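Local structure of mitochondrial RNA-binding protein 1 (2GIA) at residues 70-73 / 74-78; 131-134 / 135-139; 58-61 / 62-65. The protein binds guide RNA together with mitochondrial RNA-binding protein 2 and probably acts as a matchmaker that brings RNA strands together in mitochondrial RNA editing. All blocks are in the same frame, centred on the assembly; numbering follows the deposited sequence.

Interaction 1 of 3, residues 70-73 / 74-78; sequences RHVD and LAYLV
Val72 and Tyr76 run side by side, one helical turn apart, with Val72 CG2 lying 4.2 Å from Tyr76 CE2. With chi1 at 78°, Val72 CG1 sits between the backbone N and the carbonyl carbon, over the face of the Arg70 guanidinium, 3.5 Å above its plane and close to its centre; this leaves CG2 anti to N and facing Tyr76. The Tyr76 hydroxyl leads away from the turn to Asp169 of the mitochondrial RNA-binding protein 2 chain. Asp73, three residues into the helix, turns back to its start. Asp73 OD2 accepts from Arg70 N, of the N-cap residue, at 2.8 Å, one of the two bonds of a capping box. The Arg70 guanidinium grips the same carboxylate side-on: NE reaches OD2 at 3.1 Å from above the carboxylate plane, on the same face as Arg70 N, and NH2 forms a salt bridge to OD1 at 2.9 Å. His88 NE2 also binds OD1. In the backbone, Tyr76 N to Val72 O (2.9 Å) carries the helix onward. Three bonds from Arg70 to the Asp73 carboxylate thus fix the first turn, where a negative carboxylate probably also suits the positive end of the helix dipole.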
loop_
_atom_site.group_PDB
_atom_site.type_symbol
_atom_site.label_atom_id
_atom_site.label_comp_id
_atom_site.label_asym_id
_atom_site.label_seq_id
_atom_site.Cartn_x
_atom_site.Cartn_y
_atom_site.Cartn_z
ATOM N N ARG B 70 -15.539 -3.254 -14.783
ATOM C CA ARG B 70 -16.308 -3.222 -13.532
ATOM C C ARG B 70 -15.377 -3.257 -12.320
ATOM O O ARG B 70 -14.213 -3.605 -12.433
ATOM C CB ARG B 70 -17.230 -4.441 -13.445
ATOM C CG ARG B 70 -18.311 -4.599 -14.517
ATOM C CD ARG B 70 -18.899 -6.037 -14.394
ATOM N NE ARG B 70 -17.845 -7.049 -14.601
ATOM C CZ ARG B 70 -17.969 -8.346 -14.332
ATOM N NH1 ARG B 70 -19.114 -8.807 -13.828
ATOM N NH2 ARG B 70 -16.953 -9.182 -14.572
ATOM N N HIS B 71 -15.884 -2.899 -11.148
ATOM C CA HIS B 71 -15.050 -2.953 -9.965
ATOM C C HIS B 71 -14.418 -4.336 -9.799
ATOM O O HIS B 71 -13.239 -4.459 -9.459
ATOM C CB HIS B 71 -15.869 -2.645 -8.706
ATOM C CG HIS B 71 -15.024 -2.322 -7.501
ATOM N ND1 HIS B 71 -15.543 -2.290 -6.222
ATOM C CD2 HIS B 71 -13.713 -1.974 -7.385
ATOM C CE1 HIS B 71 -14.593 -1.937 -5.372
ATOM N NE2 HIS B 71 -13.473 -1.741 -6.046
ATOM N N VAL B 72 -15.186 -5.393 -10.033
ATOM C CA VAL B 72 -14.626 -6.721 -9.846
ATOM C C VAL B 72 -13.539 -7.084 -10.866
ATOM O O VAL B 72 -12.609 -7.849 -10.566
ATOM C CB VAL B 72 -15.783 -7.801 -9.785
ATOM C CG1 VAL B 72 -16.306 -8.125 -11.170
ATOM C CG2 VAL B 72 -15.281 -9.033 -9.051
ATOM N N ASP B 73 -13.605 -6.476 -12.046
ATOM C CA ASP B 73 -12.582 -6.731 -13.070
ATOM C C ASP B 73 -11.279 -6.131 -12.584
ATOM O O ASP B 73 -10.203 -6.682 -12.825
ATOM C CB ASP B 73 -12.960 -6.060 -14.397
ATOM C CG ASP B 73 -14.242 -6.645 -15.004
ATOM O OD1 ASP B 73 -14.395 -7.871 -14.964
ATOM O OD2 ASP B 73 -15.073 -5.867 -15.512
ATOM N N LEU B 74 -11.360 -4.979 -11.926
ATOM C CA LEU B 74 -10.108 -4.375 -11.405
ATOM C C LEU B 74 -9.460 -5.366 -10.425
ATOM O O LEU B 74 -8.244 -5.633 -10.454
ATOM C CB LEU B 74 -10.418 -3.034 -10.730
ATOM C CG LEU B 74 -9.283 -2.412 -9.903
ATOM C CD1 LEU B 74 -8.005 -2.095 -10.776
ATOM C CD2 LEU B 74 -9.824 -1.093 -9.301
ATOM N N ALA B 75 -10.266 -5.941 -9.550
ATOM C CA ALA B 75 -9.732 -6.916 -8.605
ATOM C C ALA B 75 -9.153 -8.138 -9.346
ATOM O O ALA B 75 -8.098 -8.662 -8.966
ATOM C CB ALA B 75 -10.863 -7.343 -7.611
ATOM N N TYR B 76 -9.839 -8.604 -10.402
ATOM C CA TYR B 76 -9.327 -9.736 -11.169
ATOM C C TYR B 76 -8.015 -9.397 -11.824
ATOM O O TYR B 76 -7.129 -10.240 -11.863
ATOM C CB TYR B 76 -10.335 -10.190 -12.262
ATOM C CG TYR B 76 -11.218 -11.327 -11.779
ATOM C CD1 TYR B 76 -10.665 -12.566 -11.514
ATOM C CD2 TYR B 76 -12.570 -11.138 -11.540
ATOM C CE1 TYR B 76 -11.434 -13.606 -11.016
ATOM C CE2 TYR B 76 -13.359 -12.185 -11.026
ATOM C CZ TYR B 76 -12.766 -13.411 -10.777
ATOM O OH TYR B 76 -13.504 -14.463 -10.301
ATOM N N LEU B 77 -7.869 -8.166 -12.331
ATOM C CA LEU B 77 -6.608 -7.813 -12.979
ATOM C C LEU B 77 -5.480 -7.832 -11.952
ATOM O O LEU B 77 -4.363 -8.246 -12.256
ATOM C CB LEU B 77 -6.693 -6.412 -13.629
ATOM C CG LEU B 77 -7.739 -6.187 -14.737
ATOM C CD1 LEU B 77 -7.313 -5.001 -15.625
ATOM C CD2 LEU B 77 -7.991 -7.450 -15.563
ATOM N N VAL B 78 -5.756 -7.372 -10.725
ATOM C CA VAL B 78 -4.701 -7.413 -9.713
ATOM C C VAL B 78 -4.386 -8.900 -9.422
ATOM O O VAL B 78 -3.214 -9.276 -9.286
ATOM C CB VAL B 78 -5.148 -6.670 -8.429
ATOM C CG1 VAL B 78 -4.115 -6.896 -7.303
ATOM C CG2 VAL B 78 -5.212 -5.165 -8.766
#

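Interaction 2 of 3, residues 131-134 / 135-139; sequences FAVT and LEHFL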
loop_
_atom_site.group_PDB
_atom_site.type_symbol
_atom_site.label_atom_id
_atom_site.label_comp_id
_atom_site.label_asym_id
_atom_site.label_seq_id
_atom_site.Cartn_x
_atom_site.Cartn_y
_atom_site.Cartn_z
ATOM N N PHE B 131 6.877 -0.837 -18.409
ATOM C CA PHE B 131 5.451 -0.503 -18.500
ATOM C C PHE B 131 4.628 -1.579 -17.762
ATOM O O PHE B 131 3.515 -1.320 -17.355
ATOM C CB PHE B 131 4.963 -0.456 -19.973
ATOM C CG PHE B 131 5.554 0.678 -20.762
ATOM C CD1 PHE B 131 5.280 1.985 -20.429
ATOM C CD2 PHE B 131 6.417 0.416 -21.821
ATOM C CE1 PHE B 131 5.873 3.054 -21.161
ATOM C CE2 PHE B 131 7.003 1.470 -22.547
ATOM C CZ PHE B 131 6.719 2.780 -22.203
ATOM N N ALA B 132 5.150 -2.800 -17.653
ATOM C CA ALA B 132 4.434 -3.836 -16.877
ATOM C C ALA B 132 4.480 -3.397 -15.398
ATOM O O ALA B 132 3.514 -3.561 -14.658
ATOM C CB ALA B 132 5.136 -5.212 -17.015
ATOM N N VAL B 133 5.616 -2.837 -14.965
ATOM C CA VAL B 133 5.710 -2.346 -13.568
ATOM C C VAL B 133 4.739 -1.157 -13.359
ATOM O O VAL B 133 4.021 -1.068 -12.359
ATOM C CB VAL B 133 7.139 -1.890 -13.269
ATOM C CG1 VAL B 133 7.217 -1.229 -11.843
ATOM C CG2 VAL B 133 8.064 -3.124 -13.387
ATOM N N THR B 134 4.710 -0.259 -14.334
ATOM C CA THR B 134 3.806 0.900 -14.293
ATOM C C THR B 134 2.330 0.412 -14.142
ATOM O O THR B 134 1.568 0.896 -13.291
ATOM C CB THR B 134 3.970 1.713 -15.610
ATOM O OG1 THR B 134 5.302 2.259 -15.654
ATOM C CG2 THR B 134 2.947 2.831 -15.680
ATOM N N LEU B 135 1.964 -0.576 -14.937
ATOM C CA LEU B 135 0.603 -1.127 -14.908
ATOM C C LEU B 135 0.299 -1.800 -13.567
ATOM O O LEU B 135 -0.756 -1.579 -12.989
ATOM C CB LEU B 135 0.413 -2.148 -16.054
ATOM C CG LEU B 135 -0.977 -2.807 -16.022
ATOM C CD1 LEU B 135 -2.056 -1.760 -16.366
ATOM C CD2 LEU B 135 -1.026 -3.912 -17.033
ATOM N N GLU B 136 1.195 -2.662 -13.093
ATOM C CA GLU B 136 0.994 -3.301 -11.790
ATOM C C GLU B 136 0.780 -2.250 -10.684
ATOM O O GLU B 136 -0.160 -2.378 -9.876
ATOM C CB GLU B 136 2.229 -4.161 -11.408
ATOM C CG GLU B 136 2.399 -5.446 -12.257
ATOM C CD GLU B 136 3.769 -6.117 -12.099
ATOM O OE1 GLU B 136 3.892 -7.286 -12.515
ATOM O OE2 GLU B 136 4.727 -5.477 -11.583
ATOM N N HIS B 137 1.661 -1.238 -10.613
ATOM C CA HIS B 137 1.507 -0.226 -9.562
ATOM C C HIS B 137 0.186 0.534 -9.675
ATOM O O HIS B 137 -0.468 0.820 -8.662
ATOM C CB HIS B 137 2.683 0.749 -9.594
ATOM C CG HIS B 137 3.917 0.206 -8.924
ATOM N ND1 HIS B 137 4.367 0.666 -7.711
ATOM C CD2 HIS B 137 4.737 -0.818 -9.274
ATOM C CE1 HIS B 137 5.409 -0.059 -7.329
ATOM N NE2 HIS B 137 5.645 -0.971 -8.262
ATOM N N PHE B 138 -0.207 0.848 -10.919
ATOM C CA PHE B 138 -1.449 1.578 -11.139
ATOM C C PHE B 138 -2.647 0.753 -10.688
ATOM O O PHE B 138 -3.551 1.261 -10.047
ATOM C CB PHE B 138 -1.615 1.941 -12.649
ATOM C CG PHE B 138 -2.794 2.838 -12.925
ATOM C CD1 PHE B 138 -4.072 2.302 -13.147
ATOM C CD2 PHE B 138 -2.642 4.225 -12.853
ATOM C CE1 PHE B 138 -5.221 3.149 -13.292
ATOM C CE2 PHE B 138 -3.768 5.088 -12.995
ATOM C CZ PHE B 138 -5.070 4.544 -13.219
ATOM N N LEU B 139 -2.680 -0.517 -11.070
ATOM C CA LEU B 139 -3.808 -1.351 -10.688
ATOM C C LEU B 139 -3.867 -1.540 -9.151
ATOM O O LEU B 139 -4.952 -1.513 -8.579
ATOM C CB LEU B 139 -3.710 -2.714 -11.379
ATOM C CG LEU B 139 -3.815 -2.673 -12.939
ATOM C CD1 LEU B 139 -3.460 -4.076 -13.509
ATOM C CD2 LEU B 139 -5.253 -2.268 -13.374
#
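Val133 and His137 point the same way from successive turns, and Val133 CG1 meets the imidazole at CD2, 3.6 Å away. This methyl stands anti to the backbone N of Val133 (chi1 174°), beside the carbonyl carbon, which carries it toward the following turn. His137 CD2 also lies 3.2 Å from Val133 O, which sits at the ring edge near the imidazole plane. That oxygen accepts from His137 N at 2.9 Å in an almost straight bond, 173° at the hydrogen, so valine and histidine are tied by backbone and side chain alike. A branched residue suits the place because one branch, CG1, can reach the imidazole at CD2 while CG2 is turned toward the Glu136 side.

One residue earlier, Glu136 N donates to Ala132 O at 2.9 Å. Glu136 CG, anti to its own carbonyl carbon (chi1 -70°), lies 3.2 Å from Ala132 O, and the extended chain beyond brings OE2 within 3.8 Å of Val133 CA.

Farther out, partners fix the polar ends. Thr134 OG1 bonds to His130 O, one turn back, so a hydroxyl is accommodated within the helix. Glu136 OE1 is held by Tyr106 and by a salt bridge to Arg112 of the mitochondrial RNA-binding protein 2 chain, whose Glu110 binds His137 NE2; this polar face therefore belongs to the subunit interface.

Other apolar residues pack on the fold: Leu135 rests on Phe13 of strand 12-17, Phe138, which also meets Phe190 of the mitochondrial RNA-binding protein 2 chain, forms a T-shaped stack with Phe13 and packs on strands 26-33 and 36-43, and Leu139 lies against helix 71-81.

Interaction 3 of 3, residues 58-61 / 62-65; sequences QFDA and DRRI
Asp60 OD1 is gripped by two donors: Asp62 N at 3.0 Å and a water at 2.8 Å. The bond to Asp62 N makes an Asx turn, though it is bent (136° at the hydrogen) and reaches OD1 from above the carboxylate plane. The water donates a second hydrogen to Asp62 OD2, and so bridges two carboxylates set nearly at right angles, probably easing the repulsion between oxygens 3.9 Å apart, Asp60 OD1 and Asp62 OD2. The chain reverses here in a type I beta turn, closed by Arg63 N to Asp60 O at 3.0 Å. Aspartate suits its first position because the short side chain folds back onto the turn.

The other oxygen, Asp60 OD2, lies along the aliphatic part of Arg63, 3.5 Å from its CG; Arg63 NE stays 4.2 Å from Asp60 OD2, beyond a salt bridge, so the attraction is probably weak and undirected. Arg64 is engaged more specifically. With CG placed between the backbone N and carbonyl carbon (chi1 71°), its extended chain runs past Ala61 O, and the turn at chi4 (-80°) brings NH1 to that oxygen, to which it donates at 2.9 Å, in the guanidinium plane. Arg64 N adds a weak bond to the same atom.

The turn lies on the surface, where Ala61 and Arg64 touch Tyr42 of strand 36-43, and it leads directly into strand 65-68, which pairs antiparallel with that strand.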
loop_
_atom_site.group_PDB
_atom_site.type_symbol
_atom_site.label_atom_id
_atom_site.label_comp_id
_atom_site.label_asym_id
_atom_site.label_seq_id
_atom_site.Cartn_x
_atom_site.Cartn_y
_atom_site.Cartn_z
ATOM N N GLN B 58 -1.030 14.566 -32.401
ATOM C CA GLN B 58 -0.187 13.461 -32.835
ATOM C C GLN B 58 -0.984 12.185 -32.951
ATOM O O GLN B 58 -0.614 11.298 -33.724
ATOM C CB GLN B 58 0.980 13.263 -31.864
ATOM C CG GLN B 58 1.893 12.085 -32.195
ATOM C CD GLN B 58 2.664 12.263 -33.495
ATOM O OE1 GLN B 58 2.197 11.901 -34.583
ATOM N NE2 GLN B 58 3.836 12.826 -33.385
ATOM N N PHE B 59 -2.099 12.103 -32.217
ATOM C CA PHE B 59 -2.960 10.900 -32.234
ATOM C C PHE B 59 -4.399 11.262 -32.608
ATOM O O PHE B 59 -4.781 12.412 -32.518
ATOM C CB PHE B 59 -2.922 10.202 -30.850
ATOM C CG PHE B 59 -1.549 9.744 -30.466
ATOM C CD1 PHE B 59 -1.040 8.551 -30.962
ATOM C CD2 PHE B 59 -0.713 10.571 -29.712
ATOM C CE1 PHE B 59 0.321 8.194 -30.716
ATOM C CE2 PHE B 59 0.617 10.223 -29.473
ATOM C CZ PHE B 59 1.127 9.043 -29.978
ATOM N N ASP B 60 -5.189 10.263 -33.004
ATOM C CA ASP B 60 -6.543 10.503 -33.485
ATOM C C ASP B 60 -7.665 10.164 -32.518
ATOM O O ASP B 60 -8.150 9.025 -32.514
ATOM C CB ASP B 60 -6.752 9.719 -34.771
ATOM C CG ASP B 60 -7.996 10.162 -35.539
ATOM O OD1 ASP B 60 -8.723 11.055 -35.038
ATOM O OD2 ASP B 60 -8.231 9.600 -36.637
ATOM N N ALA B 61 -8.091 11.148 -31.730
ATOM C CA ALA B 61 -9.182 10.931 -30.765
ATOM C C ALA B 61 -10.465 10.514 -31.454
ATOM O O ALA B 61 -11.303 9.850 -30.840
ATOM C CB ALA B 61 -9.431 12.185 -29.945
ATOM N N ASP B 62 -10.640 10.861 -32.737
ATOM C CA ASP B 62 -11.879 10.476 -33.375
ATOM C C ASP B 62 -11.928 9.044 -33.855
ATOM O O ASP B 62 -12.951 8.610 -34.373
ATOM C CB ASP B 62 -12.212 11.430 -34.517
ATOM C CG ASP B 62 -12.313 12.845 -34.043
ATOM O OD1 ASP B 62 -13.099 13.116 -33.109
ATOM O OD2 ASP B 62 -11.582 13.685 -34.588
ATOM N N ARG B 63 -10.829 8.301 -33.691
ATOM C CA ARG B 63 -10.816 6.899 -34.059
ATOM C C ARG B 63 -10.363 6.078 -32.823
ATOM O O ARG B 63 -9.740 5.037 -32.952
ATOM C CB ARG B 63 -9.882 6.669 -35.255
ATOM C CG ARG B 63 -10.577 7.052 -36.611
ATOM C CD ARG B 63 -9.748 6.669 -37.854
ATOM N NE ARG B 63 -8.787 5.586 -37.624
ATOM C CZ ARG B 63 -9.069 4.284 -37.654
ATOM N NH1 ARG B 63 -10.303 3.853 -37.915
ATOM N NH2 ARG B 63 -8.103 3.411 -37.403
ATOM N N ARG B 64 -10.725 6.536 -31.632
ATOM C CA ARG B 64 -10.267 5.846 -30.425
ATOM C C ARG B 64 -11.057 4.608 -30.036
ATOM O O ARG B 64 -12.187 4.386 -30.482
ATOM C CB ARG B 64 -10.266 6.826 -29.234
ATOM C CG ARG B 64 -11.665 7.202 -28.759
ATOM C CD ARG B 64 -11.585 8.315 -27.717
ATOM N NE ARG B 64 -12.893 8.659 -27.183
ATOM C CZ ARG B 64 -13.778 9.439 -27.795
ATOM N NH1 ARG B 64 -13.507 9.974 -28.984
ATOM N NH2 ARG B 64 -14.930 9.703 -27.213
ATOM N N ILE B 65 -10.422 3.786 -29.199
ATOM C CA ILE B 65 -11.051 2.638 -28.604
ATOM C C ILE B 65 -11.211 3.105 -27.140
ATOM O O ILE B 65 -10.306 3.733 -26.580
ATOM C CB ILE B 65 -10.124 1.401 -28.659
ATOM C CG1 ILE B 65 -10.172 0.826 -30.069
ATOM C CG2 ILE B 65 -10.543 0.351 -27.612
ATOM C CD1 ILE B 65 -8.963 -0.009 -30.395
HETATM O O HOH W 1 -8.762 13.857 -35.213
#

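Interactions 1 and 2 join within the core: their centres are 14 Å apart, and Leu139 from 135-139 packs on helix 71-81, with Leu74 CD1 3.8 Å from Leu139 CD2 and Val78 CG2 3.7 Å from Leu139 O. Each also shows one face to the mitochondrial RNA-binding protein 2 chain, so the two helices help to build both the subunit's interior and its interface. Interaction 3 stands apart, its centre 26 Å from that of interaction 1 and 23 Å from that of interaction 2, across the chain's centre from both. One connection runs through strand 36-43: Leu37 meets both helices, while Tyr42 contacts the 58-65 turn.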